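PDB 2PKE: haloacid delahogenase-like family hydrolase from Xanthomonas campestris pv. campestris, which probably acts as a magnesium-dependent phosphatase of the haloacid dehalogenase-like hydrolase family. Local coordinates for residues N187-D192 against G203-Y208; S78-A83 against Q97-I102; H109-I114 against I145-L150; M2-Q7 against E174-A179. All coordinates share one frame; numbering follows the deposited sequence.

Interaction 1: residues N187-D192 against G203-Y208; sequences NSLRSD and GIYTPY. With MG (magnesium ion), chain C.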
loop_
_atom_site.group_PDB
_atom_site.type_symbol
_atom_site.label_atom_id
_atom_site.label_comp_id
_atom_site.label_asym_id
_atom_site.label_seq_id
_atom_site.Cartn_x
_atom_site.Cartn_y
_atom_site.Cartn_z
ATOM N N ASN A 187 3.251 11.065 -16.971
ATOM C CA ASN A 187 4.164 12.190 -17.070
ATOM C C ASN A 187 5.624 11.832 -16.984
ATOM O O ASN A 187 6.451 12.711 -17.186
ATOM C CB ASN A 187 3.860 13.215 -15.986
ATOM C CG ASN A 187 4.179 12.719 -14.585
ATOM O OD1 ASN A 187 3.423 11.918 -14.027
ATOM N ND2 ASN A 187 5.275 13.206 -13.997
ATOM N N SER A 188 5.940 10.584 -16.621
ATOM C CA SER A 188 7.344 10.134 -16.502
ATOM C C SER A 188 7.655 9.101 -17.593
ATOM O O SER A 188 7.059 8.051 -17.609
ATOM C CB SER A 188 7.569 9.521 -15.115
ATOM O OG SER A 188 8.830 8.888 -15.042
ATOM N N LEU A 189 8.504 9.462 -18.549
ATOM C CA LEU A 189 9.093 8.532 -19.506
ATOM C C LEU A 189 9.684 7.298 -18.798
ATOM O O LEU A 189 9.372 6.188 -19.161
ATOM C CB LEU A 189 10.202 9.230 -20.319
ATOM C CG LEU A 189 9.897 9.848 -21.700
ATOM C CD1 LEU A 189 11.204 10.080 -22.500
ATOM C CD2 LEU A 189 8.957 9.009 -22.498
ATOM N N ARG A 190 10.532 7.510 -17.799
ATOM C CA ARG A 190 11.191 6.411 -17.084
ATOM C C ARG A 190 10.213 5.435 -16.443
ATOM O O ARG A 190 10.407 4.242 -16.531
ATOM C CB ARG A 190 12.125 6.969 -15.984
ATOM C CG ARG A 190 13.469 6.221 -15.803
ATOM C CD ARG A 190 14.453 7.004 -14.880
ATOM N N SER A 191 9.170 5.939 -15.771
ATOM C CA SER A 191 8.232 5.083 -15.010
ATOM C C SER A 191 6.945 4.710 -15.709
ATOM O O SER A 191 6.388 3.639 -15.467
ATOM C CB SER A 191 7.849 5.770 -13.698
ATOM O OG SER A 191 8.925 5.696 -12.831
ATOM N N ASP A 192 6.399 5.625 -16.502
ATOM C CA ASP A 192 5.086 5.430 -17.041
ATOM C C ASP A 192 5.166 4.814 -18.440
ATOM O O ASP A 192 4.465 3.868 -18.752
ATOM C CB ASP A 192 4.296 6.756 -17.022
ATOM C CG ASP A 192 4.092 7.286 -15.602
ATOM O OD1 ASP A 192 3.801 6.446 -14.710
ATOM O OD2 ASP A 192 4.221 8.509 -15.362
ATOM N N GLY A 203 2.289 3.951 -25.413
ATOM C CA GLY A 203 2.516 4.998 -24.457
ATOM C C GLY A 203 2.010 6.335 -24.928
ATOM O O GLY A 203 2.124 6.686 -26.098
ATOM N N ILE A 204 1.474 7.091 -23.995
ATOM C CA ILE A 204 1.251 8.522 -24.165
ATOM C C ILE A 204 2.012 9.275 -23.046
ATOM O O ILE A 204 1.795 9.039 -21.848
ATOM C CB ILE A 204 -0.213 8.869 -24.132
ATOM C CG1 ILE A 204 -0.917 8.270 -25.371
ATOM C CG2 ILE A 204 -0.426 10.392 -24.030
ATOM C CD1 ILE A 204 -2.460 8.288 -25.231
ATOM N N TYR A 205 2.880 10.165 -23.483
ATOM C CA TYR A 205 3.768 10.953 -22.653
ATOM C C TYR A 205 3.308 12.395 -22.579
ATOM O O TYR A 205 3.340 13.107 -23.575
ATOM C CB TYR A 205 5.136 10.917 -23.236
ATOM C CG TYR A 205 6.180 11.745 -22.511
ATOM C CD1 TYR A 205 6.263 11.723 -21.129
ATOM C CD2 TYR A 205 7.107 12.509 -23.217
ATOM C CE1 TYR A 205 7.241 12.457 -20.462
ATOM C CE2 TYR A 205 8.076 13.252 -22.579
ATOM C CZ TYR A 205 8.138 13.228 -21.199
ATOM O OH TYR A 205 9.108 13.934 -20.519
ATOM N N THR A 206 2.916 12.814 -21.375
ATOM C CA THR A 206 2.485 14.191 -21.076
ATOM C C THR A 206 3.292 14.742 -19.904
ATOM O O THR A 206 2.913 14.580 -18.736
ATOM C CB THR A 206 0.998 14.258 -20.756
ATOM O OG1 THR A 206 0.271 13.822 -21.894
ATOM C CG2 THR A 206 0.556 15.685 -20.443
ATOM N N PRO A 207 4.435 15.372 -20.212
ATOM C CA PRO A 207 5.284 15.860 -19.129
ATOM C C PRO A 207 4.613 16.977 -18.301
ATOM O O PRO A 207 3.810 17.732 -18.821
ATOM C CB PRO A 207 6.541 16.333 -19.867
ATOM C CG PRO A 207 6.101 16.623 -21.231
ATOM C CD PRO A 207 5.024 15.629 -21.530
ATOM N N TYR A 208 4.922 17.023 -17.003
ATOM C CA TYR A 208 4.357 18.008 -16.105
ATOM C C TYR A 208 5.370 19.128 -15.968
ATOM O O TYR A 208 6.511 18.866 -15.609
ATOM C CB TYR A 208 4.096 17.378 -14.748
ATOM C CG TYR A 208 3.335 18.291 -13.816
ATOM C CD1 TYR A 208 1.997 18.593 -14.059
ATOM C CD2 TYR A 208 3.947 18.853 -12.699
ATOM C CE1 TYR A 208 1.293 19.432 -13.238
ATOM C CE2 TYR A 208 3.240 19.694 -11.857
ATOM C CZ TYR A 208 1.914 19.979 -12.141
ATOM O OH TYR A 208 1.181 20.799 -11.310
HETATM MG MG MG C . 3.301 10.915 -12.207
HETATM O O HOH W 1 6.728 15.203 -15.843
HETATM O O HOH W 2 4.713 12.161 -11.347
HETATM O O HOH W 3 10.015 12.069 -18.060
HETATM O O HOH W 4 4.810 9.622 -13.098
HETATM O O HOH W 5 3.027 9.459 -10.657
#
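Leu189 sets its CG over one face of the Tyr205 ring: the atom is 3.8 Å from the ring centroid and 9° off the normal, a CH-pi contact in which the two side chains cross at about a right angle. The pair sits in the beta-alpha-beta unit of strand 182-186, helix 189-198 and strand 202-205, part of the Rossmann-like core of this HAD-family protein; Leu189 opens the helix and Tyr205 closes the second strand. Leu189 CD2 reaches back to the root of the ring, 3.9 Å from Tyr205 CG. The opposite face is covered by CD of Pro207, so the phenol is clamped between leucine and proline. At the ring edge, near its plane, the carbonyl O of Asn187 comes within 3.4 Å of Tyr205 CE1.

The side chain of Asn187 turns elsewhere. Its CG takes the crowded position between the backbone N and the carbonyl carbon (chi1 68°), and OD1 binds magnesium at 2.1 Å, alongside Asp19, the backbone O of Asp21 and three waters; Thr23 OG1 also hydrogen-bonds to OD1. ND2 donates to one of the metal-bound waters and to a further water that ties Tyr208 N to Asn187 O. Asp192 works from the second shell: OD2 accepts from another metal-bound water and from Ser188 N, while OD1 forms a salt bridge with Lys163. Where the backbones approach, Asn187 CA makes a CA-H...O contact of 3.2 Å with Thr206 O. The helix start is N-capped by Ser188, whose OG accepts from Ser191 N at 3.1 Å.

Interaction 2: residues S78-A83 against Q97-I102; sequences SMIETA and QRIVEI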
loop_
_atom_site.group_PDB
_atom_site.type_symbol
_atom_site.label_atom_id
_atom_site.label_comp_id
_atom_site.label_asym_id
_atom_site.label_seq_id
_atom_site.Cartn_x
_atom_site.Cartn_y
_atom_site.Cartn_z
ATOM N N SER A 78 13.308 10.431 5.791
ATOM C CA SER A 78 14.591 10.756 5.135
ATOM C C SER A 78 14.997 12.225 5.407
ATOM O O SER A 78 16.157 12.524 5.562
ATOM C CB SER A 78 14.510 10.473 3.659
ATOM O OG SER A 78 14.314 9.070 3.400
HETATM N N MSE A 79 14.031 13.137 5.445
HETATM C CA MSE A 79 14.296 14.539 5.788
HETATM C C MSE A 79 14.785 14.663 7.196
HETATM O O MSE A 79 15.604 15.499 7.459
HETATM C CB MSE A 79 13.052 15.411 5.634
HETATM C CG MSE A 79 12.692 15.709 4.193
HETATM SE SE MSE A 79 11.162 16.889 4.119
HETATM C CE MSE A 79 11.462 17.402 2.262
ATOM N N ILE A 80 14.244 13.897 8.126
ATOM C CA ILE A 80 14.656 14.014 9.534
ATOM C C ILE A 80 16.136 13.597 9.601
ATOM O O ILE A 80 17.013 14.304 10.173
ATOM C CB ILE A 80 13.753 13.172 10.515
ATOM C CG1 ILE A 80 12.372 13.851 10.715
ATOM C CG2 ILE A 80 14.467 12.983 11.874
ATOM C CD1 ILE A 80 11.204 12.908 11.108
ATOM N N GLU A 81 16.404 12.456 8.986
ATOM C CA GLU A 81 17.736 11.868 8.968
ATOM C C GLU A 81 18.740 12.810 8.310
ATOM O O GLU A 81 19.840 13.024 8.808
ATOM C CB GLU A 81 17.623 10.518 8.268
ATOM C CG GLU A 81 18.684 9.524 8.582
ATOM C CD GLU A 81 18.190 8.086 8.398
ATOM O OE1 GLU A 81 17.624 7.765 7.325
ATOM O OE2 GLU A 81 18.365 7.283 9.340
ATOM N N THR A 82 18.348 13.402 7.196
ATOM C CA THR A 82 19.195 14.377 6.498
ATOM C C THR A 82 19.499 15.633 7.324
ATOM O O THR A 82 20.645 16.130 7.320
ATOM C CB THR A 82 18.532 14.847 5.211
ATOM O OG1 THR A 82 18.171 13.725 4.389
ATOM C CG2 THR A 82 19.472 15.732 4.424
ATOM N N ALA A 83 18.477 16.179 8.005
ATOM C CA ALA A 83 18.655 17.387 8.862
ATOM C C ALA A 83 19.581 17.152 10.028
ATOM O O ALA A 83 20.392 18.033 10.382
ATOM C CB ALA A 83 17.313 17.898 9.373
ATOM N N GLN A 97 10.111 18.506 14.839
ATOM C CA GLN A 97 8.667 18.630 14.925
ATOM C C GLN A 97 8.120 19.259 13.650
ATOM O O GLN A 97 7.187 18.725 13.030
ATOM C CB GLN A 97 8.268 19.487 16.129
ATOM C CG GLN A 97 6.761 19.601 16.354
ATOM C CD GLN A 97 6.435 19.732 17.814
ATOM O OE1 GLN A 97 6.854 20.689 18.469
ATOM N NE2 GLN A 97 5.707 18.758 18.352
ATOM N N ARG A 98 8.738 20.376 13.263
ATOM C CA ARG A 98 8.382 21.110 12.041
ATOM C C ARG A 98 8.578 20.309 10.754
ATOM O O ARG A 98 7.813 20.429 9.818
ATOM C CB ARG A 98 9.133 22.458 11.985
ATOM C CG ARG A 98 8.431 23.520 12.754
ATOM C CD ARG A 98 9.307 24.616 13.243
ATOM N NE ARG A 98 10.296 25.127 12.297
ATOM C CZ ARG A 98 10.196 26.252 11.592
ATOM N NH1 ARG A 98 9.103 27.001 11.631
ATOM N NH2 ARG A 98 11.205 26.630 10.817
ATOM N N ILE A 99 9.590 19.466 10.710
ATOM C CA ILE A 99 9.764 18.553 9.583
ATOM C C ILE A 99 8.632 17.517 9.580
ATOM O O ILE A 99 8.057 17.225 8.517
ATOM C CB ILE A 99 11.102 17.866 9.636
ATOM C CG1 ILE A 99 12.226 18.899 9.399
ATOM C CG2 ILE A 99 11.176 16.720 8.605
ATOM C CD1 ILE A 99 13.585 18.351 9.604
ATOM N N VAL A 100 8.289 16.956 10.741
ATOM C CA VAL A 100 7.160 16.015 10.775
ATOM C C VAL A 100 5.892 16.696 10.231
ATOM O O VAL A 100 5.130 16.066 9.512
ATOM C CB VAL A 100 6.887 15.442 12.184
ATOM C CG1 VAL A 100 5.538 14.631 12.204
ATOM C CG2 VAL A 100 8.104 14.620 12.678
ATOM N N GLU A 101 5.662 17.960 10.570
ATOM C CA GLU A 101 4.482 18.699 10.071
ATOM C C GLU A 101 4.497 18.889 8.577
ATOM O O GLU A 101 3.458 18.780 7.947
ATOM C CB GLU A 101 4.321 20.060 10.721
ATOM C CG GLU A 101 4.114 19.998 12.224
ATOM C CD GLU A 101 2.752 19.452 12.639
ATOM O OE1 GLU A 101 1.896 19.185 11.758
ATOM O OE2 GLU A 101 2.548 19.308 13.870
ATOM N N ILE A 102 5.659 19.161 7.999
ATOM C CA ILE A 102 5.779 19.177 6.549
ATOM C C ILE A 102 5.224 17.884 5.976
ATOM O O ILE A 102 4.480 17.860 5.004
ATOM C CB ILE A 102 7.243 19.307 6.069
ATOM C CG1 ILE A 102 7.857 20.623 6.528
ATOM C CG2 ILE A 102 7.287 19.261 4.526
ATOM C CD1 ILE A 102 9.308 20.760 6.124
#
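Ile99 inserts both of its branches among Met79, Ile80 and Ala83, and the apolar contacts of this pair of helices centre on it. Its CG2 branch, anti to the backbone N, touches Met79 CB (a selenomethionine here) at 3.7 Å and also meets Ile80 CG1, at 3.8 Å. The other branch runs up the partner helix, bringing Ile99 CD1 to 3.8 Å from Ala83 CB. On the neighbouring position of each helix, Ile80 CD1 reaches Val100 CG2 at 3.9 Å, the two side chains crossing obliquely. All five residues are buried.

The segments run antiparallel at 151°, with their axes 9.7 Å apart at closest approach. They belong to helices 72-86 and 93-107, which with helices 28-42 and 57-68 correspond to the helical cap inserted after the first core strand, as in HAD proteins with a C1 cap. Helix 28-42 adds to the same apolar layer through Ile41, which packs on Ile99.

The polar bonds lie within one helix or lead to the second subunit. Within helix 72-86, Ser78 O is gripped twice by Thr82, by OG1 at 2.6 Å and by the backbone N at 2.9 Å, the two donors coming from opposite faces of the carbonyl plane. Glu81 faces the second subunit, where it forms a salt bridge with Arg104 and a hydrogen bond with Gln97 of that chain, while Val100 packs on Phe68 of the second subunit.

Interaction 3: residues H109-I114 against I145-L150; sequences HPVEVI and IEQSGL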
loop_
_atom_site.group_PDB
_atom_site.type_symbol
_atom_site.label_atom_id
_atom_site.label_comp_id
_atom_site.label_asym_id
_atom_site.label_seq_id
_atom_site.Cartn_x
_atom_site.Cartn_y
_atom_site.Cartn_z
ATOM N N HIS A 109 -2.179 16.628 1.244
ATOM C CA HIS A 109 -2.082 17.785 0.355
ATOM C C HIS A 109 -3.362 17.868 -0.453
ATOM O O HIS A 109 -3.966 16.838 -0.768
ATOM C CB HIS A 109 -0.790 17.845 -0.510
ATOM C CG HIS A 109 -0.716 16.876 -1.660
ATOM N ND1 HIS A 109 -1.582 16.903 -2.738
ATOM C CD2 HIS A 109 0.192 15.905 -1.933
ATOM C CE1 HIS A 109 -1.234 15.957 -3.600
ATOM N NE2 HIS A 109 -0.155 15.344 -3.138
ATOM N N PRO A 110 -3.804 19.106 -0.737
ATOM C CA PRO A 110 -4.994 19.263 -1.579
ATOM C C PRO A 110 -4.783 18.527 -2.903
ATOM O O PRO A 110 -3.687 18.584 -3.465
ATOM C CB PRO A 110 -5.092 20.788 -1.811
ATOM C CG PRO A 110 -4.079 21.447 -0.835
ATOM C CD PRO A 110 -3.167 20.379 -0.318
ATOM N N VAL A 111 -5.815 17.838 -3.383
ATOM C CA VAL A 111 -5.774 17.156 -4.678
ATOM C C VAL A 111 -6.586 17.950 -5.695
ATOM O O VAL A 111 -7.835 17.982 -5.693
ATOM C CB VAL A 111 -6.277 15.688 -4.575
ATOM C CG1 VAL A 111 -6.193 15.011 -5.904
ATOM C CG2 VAL A 111 -5.453 14.929 -3.547
ATOM N N GLU A 112 -5.857 18.606 -6.581
ATOM C CA GLU A 112 -6.449 19.453 -7.590
ATOM C C GLU A 112 -6.234 18.797 -8.942
ATOM O O GLU A 112 -5.102 18.696 -9.426
ATOM C CB GLU A 112 -5.787 20.818 -7.544
ATOM C CG GLU A 112 -6.098 21.700 -8.758
ATOM C CD GLU A 112 -5.385 23.052 -8.705
ATOM O OE1 GLU A 112 -4.733 23.359 -7.667
ATOM O OE2 GLU A 112 -5.484 23.793 -9.707
ATOM N N VAL A 113 -7.332 18.361 -9.546
ATOM C CA VAL A 113 -7.290 17.740 -10.832
ATOM C C VAL A 113 -6.822 18.755 -11.887
ATOM O O VAL A 113 -7.111 19.942 -11.814
ATOM C CB VAL A 113 -8.653 17.040 -11.156
ATOM C CG1 VAL A 113 -8.720 16.489 -12.632
ATOM C CG2 VAL A 113 -8.887 15.940 -10.162
ATOM N N ILE A 114 -6.037 18.282 -12.839
ATOM C CA ILE A 114 -5.464 19.148 -13.867
ATOM C C ILE A 114 -6.535 19.515 -14.897
ATOM O O ILE A 114 -7.424 18.716 -15.194
ATOM C CB ILE A 114 -4.238 18.443 -14.509
ATOM C CG1 ILE A 114 -3.047 18.570 -13.547
ATOM C CG2 ILE A 114 -3.982 18.992 -15.904
ATOM C CD1 ILE A 114 -1.928 17.580 -13.780
ATOM N N ILE A 145 -7.264 9.652 -5.116
ATOM C CA ILE A 145 -8.344 9.400 -6.070
ATOM C C ILE A 145 -9.716 9.814 -5.503
ATOM O O ILE A 145 -10.537 10.336 -6.224
ATOM C CB ILE A 145 -8.295 7.959 -6.665
ATOM C CG1 ILE A 145 -9.361 7.773 -7.746
ATOM C CG2 ILE A 145 -8.447 6.884 -5.610
ATOM C CD1 ILE A 145 -9.157 8.680 -8.984
ATOM N N GLU A 146 -9.963 9.603 -4.224
ATOM C CA GLU A 146 -11.253 10.017 -3.615
ATOM C C GLU A 146 -11.344 11.552 -3.501
ATOM O O GLU A 146 -12.327 12.122 -3.931
ATOM C CB GLU A 146 -11.474 9.265 -2.287
ATOM C CG GLU A 146 -12.942 9.320 -1.656
ATOM C CD GLU A 146 -14.099 8.615 -2.479
ATOM O OE1 GLU A 146 -13.885 7.532 -3.094
ATOM O OE2 GLU A 146 -15.238 9.160 -2.488
ATOM N N GLN A 147 -10.298 12.220 -3.013
ATOM C CA GLN A 147 -10.234 13.687 -2.938
ATOM C C GLN A 147 -10.390 14.343 -4.301
ATOM O O GLN A 147 -10.773 15.501 -4.378
ATOM C CB GLN A 147 -8.867 14.189 -2.393
ATOM C CG GLN A 147 -8.454 13.847 -0.934
ATOM C CD GLN A 147 -6.984 14.270 -0.586
ATOM O OE1 GLN A 147 -6.054 13.431 -0.559
ATOM N NE2 GLN A 147 -6.783 15.576 -0.332
ATOM N N SER A 148 -10.015 13.634 -5.364
ATOM C CA SER A 148 -9.894 14.208 -6.704
ATOM C C SER A 148 -11.230 14.470 -7.325
ATOM O O SER A 148 -11.333 15.342 -8.162
ATOM C CB SER A 148 -9.081 13.313 -7.675
ATOM O OG SER A 148 -9.767 12.110 -7.986
ATOM N N GLY A 149 -12.230 13.678 -6.947
ATOM C CA GLY A 149 -13.522 13.648 -7.620
ATOM C C GLY A 149 -13.612 12.685 -8.788
ATOM O O GLY A 149 -14.699 12.408 -9.285
ATOM N N LEU A 150 -12.480 12.108 -9.201
ATOM C CA LEU A 150 -12.445 11.181 -10.337
ATOM C C LEU A 150 -12.747 9.704 -10.006
ATOM O O LEU A 150 -12.645 8.882 -10.875
ATOM C CB LEU A 150 -11.051 11.233 -11.011
ATOM C CG LEU A 150 -10.533 12.589 -11.537
ATOM C CD1 LEU A 150 -9.095 12.447 -11.898
ATOM C CD2 LEU A 150 -11.319 13.066 -12.749
HETATM O O HOH W 6 -3.220 14.222 -0.503
HETATM O O HOH W 7 -10.166 17.940 -6.751
HETATM O O HOH W 8 -8.013 18.195 -1.817
#
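Gln147 has its CG anti to the carbonyl carbon (chi1 -65°) and its CD fully extended beyond that (chi2 173°), torsions that carry CD out across Val111, the two side chains crossing at about a right angle. From there NE2 donates to His109 O at 3.1 Å, approaching from above the carbonyl plane, 35° out of it. The bond closes over Val111, whose CG2 touches the amide carbon Gln147 CD at 3.4 Å. A water donates both to His109 O and to Gln147 OE1, giving the carbonyl a second donor and fixing the other arm of the amide; another accepts from Val111 N.

Ser148 folds its hydroxyl back on its own helix. With OG between its own N and carbonyl carbon, the hydroxyl donates to Ile145 O at 2.6 Å and accepts from Leu150 N at 3.0 Å, an ST turn at the end of the helix; Gly149 within it has positive phi, where a CB would be jammed against the preceding carbonyl. That leaves Ser148 CB for the valines: Val113 CG2 lies 3.6 Å from it and Val111 CG1 3.8 Å. Val113 then meets Leu150 tip to tip, CG2 to CD1 at 3.9 Å.

His109 ND1 donates to Pro110 O, which fixes the imidazole; its NE2 is hydrogen-bonded to Lys144, and its ring stacks on Tyr30. Segment 109-114 is the loop that leads on from helix 93-107, and the contact joins the end of helix 138-148 to what is probably one of the cap-to-core linkers, as in HAD proteins with a C1 cap.

Interaction 4: residues M2-Q7 against E174-A179; sequences MTPIAQ and EFDLPA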
loop_
_atom_site.group_PDB
_atom_site.type_symbol
_atom_site.label_atom_id
_atom_site.label_comp_id
_atom_site.label_asym_id
_atom_site.label_seq_id
_atom_site.Cartn_x
_atom_site.Cartn_y
_atom_site.Cartn_z
HETATM N N MSE A 2 -6.799 -7.058 -10.242
HETATM C CA MSE A 2 -7.501 -6.788 -11.505
HETATM C C MSE A 2 -8.231 -8.054 -12.012
HETATM O O MSE A 2 -7.798 -9.183 -11.741
HETATM C CB MSE A 2 -6.507 -6.271 -12.552
HETATM C CG MSE A 2 -5.724 -5.008 -12.133
HETATM SE SE MSE A 2 -6.929 -3.499 -11.643
HETATM C CE MSE A 2 -6.778 -3.495 -9.661
ATOM N N THR A 3 -9.344 -7.865 -12.722
ATOM C CA THR A 3 -10.090 -8.993 -13.294
ATOM C C THR A 3 -10.220 -8.819 -14.812
ATOM O O THR A 3 -10.216 -7.688 -15.313
ATOM C CB THR A 3 -11.486 -9.177 -12.634
ATOM O OG1 THR A 3 -12.209 -7.937 -12.660
ATOM C CG2 THR A 3 -11.349 -9.652 -11.183
ATOM N N PRO A 4 -10.316 -9.939 -15.549
ATOM C CA PRO A 4 -10.224 -9.847 -17.004
ATOM C C PRO A 4 -11.194 -8.846 -17.642
ATOM O O PRO A 4 -12.367 -8.841 -17.325
ATOM C CB PRO A 4 -10.499 -11.283 -17.462
ATOM C CG PRO A 4 -10.047 -12.118 -16.328
ATOM C CD PRO A 4 -10.482 -11.344 -15.119
ATOM N N ILE A 5 -10.648 -8.003 -18.518
ATOM C CA ILE A 5 -11.387 -7.061 -19.338
ATOM C C ILE A 5 -12.240 -7.788 -20.362
ATOM O O ILE A 5 -11.798 -8.756 -20.958
ATOM C CB ILE A 5 -10.372 -6.103 -20.080
ATOM C CG1 ILE A 5 -9.699 -5.189 -19.052
ATOM C CG2 ILE A 5 -11.031 -5.284 -21.198
ATOM C CD1 ILE A 5 -10.675 -4.510 -18.060
ATOM N N ALA A 6 -13.468 -7.306 -20.542
ATOM C CA ALA A 6 -14.326 -7.709 -21.663
ATOM C C ALA A 6 -13.790 -6.975 -22.878
ATOM O O ALA A 6 -13.802 -5.742 -22.921
ATOM C CB ALA A 6 -15.787 -7.301 -21.402
ATOM N N GLN A 7 -13.287 -7.712 -23.852
ATOM C CA GLN A 7 -12.674 -7.063 -25.009
ATOM C C GLN A 7 -13.677 -6.864 -26.118
ATOM O O GLN A 7 -14.531 -7.721 -26.355
ATOM C CB GLN A 7 -11.453 -7.844 -25.480
ATOM C CG GLN A 7 -10.351 -7.838 -24.400
ATOM C CD GLN A 7 -9.083 -8.510 -24.850
ATOM O OE1 GLN A 7 -8.533 -8.164 -25.905
ATOM N NE2 GLN A 7 -8.606 -9.493 -24.065
ATOM N N GLU A 174 -3.403 -10.126 -15.098
ATOM C CA GLU A 174 -4.645 -10.176 -14.343
ATOM C C GLU A 174 -5.853 -9.688 -15.111
ATOM O O GLU A 174 -6.936 -10.172 -14.881
ATOM C CB GLU A 174 -4.503 -9.351 -13.105
ATOM C CG GLU A 174 -3.526 -9.976 -12.155
ATOM C CD GLU A 174 -3.291 -9.125 -10.953
ATOM O OE1 GLU A 174 -4.074 -8.170 -10.728
ATOM O OE2 GLU A 174 -2.305 -9.415 -10.250
ATOM N N PHE A 175 -5.667 -8.718 -15.997
ATOM C CA PHE A 175 -6.706 -8.295 -16.922
ATOM C C PHE A 175 -6.833 -9.256 -18.081
ATOM O O PHE A 175 -7.763 -9.120 -18.882
ATOM C CB PHE A 175 -6.387 -6.937 -17.534
ATOM C CG PHE A 175 -6.573 -5.781 -16.602
ATOM C CD1 PHE A 175 -7.842 -5.461 -16.127
ATOM C CD2 PHE A 175 -5.497 -4.978 -16.255
ATOM C CE1 PHE A 175 -8.024 -4.385 -15.281
ATOM C CE2 PHE A 175 -5.669 -3.899 -15.410
ATOM C CZ PHE A 175 -6.942 -3.611 -14.917
ATOM N N ASP A 176 -5.886 -10.187 -18.201
ATOM C CA ASP A 176 -5.899 -11.224 -19.226
ATOM C C ASP A 176 -5.780 -10.554 -20.582
ATOM O O ASP A 176 -6.442 -10.914 -21.530
ATOM C CB ASP A 176 -7.176 -12.060 -19.125
ATOM C CG ASP A 176 -6.979 -13.513 -19.523
ATOM O OD1 ASP A 176 -6.604 -13.811 -20.674
ATOM O OD2 ASP A 176 -7.239 -14.380 -18.676
ATOM N N LEU A 177 -4.867 -9.607 -20.678
ATOM C CA LEU A 177 -4.783 -8.751 -21.847
ATOM C C LEU A 177 -3.335 -8.747 -22.292
ATOM O O LEU A 177 -2.471 -8.618 -21.438
ATOM C CB LEU A 177 -5.222 -7.335 -21.429
ATOM C CG LEU A 177 -5.594 -6.387 -22.551
ATOM C CD1 LEU A 177 -6.909 -6.834 -23.159
ATOM C CD2 LEU A 177 -5.623 -4.928 -22.060
ATOM N N PRO A 178 -3.060 -8.906 -23.599
ATOM C CA PRO A 178 -1.670 -8.786 -24.023
ATOM C C PRO A 178 -1.304 -7.317 -24.102
ATOM O O PRO A 178 -2.193 -6.475 -24.255
ATOM C CB PRO A 178 -1.656 -9.417 -25.390
ATOM C CG PRO A 178 -3.041 -9.345 -25.878
ATOM C CD PRO A 178 -3.959 -9.157 -24.747
ATOM N N ALA A 179 -0.007 -7.024 -23.984
ATOM C CA ALA A 179 0.442 -5.649 -23.890
ATOM C C ALA A 179 0.147 -4.828 -25.128
ATOM O O ALA A 179 -0.054 -3.623 -25.007
ATOM C CB ALA A 179 1.927 -5.589 -23.527
HETATM O O HOH W 9 -9.376 -10.148 -21.229
#
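Met2, a selenomethionine almost at the start of the chain, presses its selenium on the Phe175 ring, SE to CZ 3.3 Å, in a Met-aromatic contact. The approach is oblique: SE stands 4.3 Å from the ring centroid and 54° off its normal. It is Met2 CB that sits over the middle of the face, 3.6 Å from the centroid, and the two side chains lie side by side, pointing the same way. The bends at chi2 and chi3 carry SE and CE past the ring's far end. Ile5 comes in obliquely at another part of the ring, its CG1 3.5 Å from Phe175 CD1, while Leu15 and Val131 of the central sheet also pack on the phenylalanine.

Two hydrogen bonds pin the backbone of the tail. Met2 N donates to Glu174 OE1 at 3.0 Å, nearly in line with the C-O bond, and Ile5 N donates to Phe175 O at 3.1 Å. That carbonyl lies where helix 165-175 ends in a Schellman motif with Asp176, at positive phi, as the C-prime residue. Farther along, the amide of Gln7 crosses Leu177, CD to CD1 3.2 Å, and its OE1 is hydrogen-bonded to Arg181.

The N-terminal segment is thus held by apolar cover over Phe175 and by two of its backbone N-H groups, which serve a carboxylate and a helix-end carbonyl; a water taking a proton from Gln7 NE2 sits between Phe175 O and Ile5 O.

How the interactions relate
Interactions 1, 3 and 4 belong to the core domain or its border, and interaction 2 to what is probably the helical cap, its centre about 30 Å from that of interaction 1. Interaction 1 supplies Asn187, one of the three protein ligands of the magnesium. Interaction 3 lies close to that site: the His109 side chain is about 5 Å from that of Asp21, though about 11 Å from the metal. These two contacts also touch, Tyr208 CE1 packing at 3.8 Å on Ile114 CD1. Helix 93-107 of interaction 2 runs on into segment 109-114 of interaction 3. Interaction 4, away from the metal, closes a chain loop that encloses both 2 and 3; its centre is about 42 Å from that of interaction 2, on the opposite side of the chain's centre.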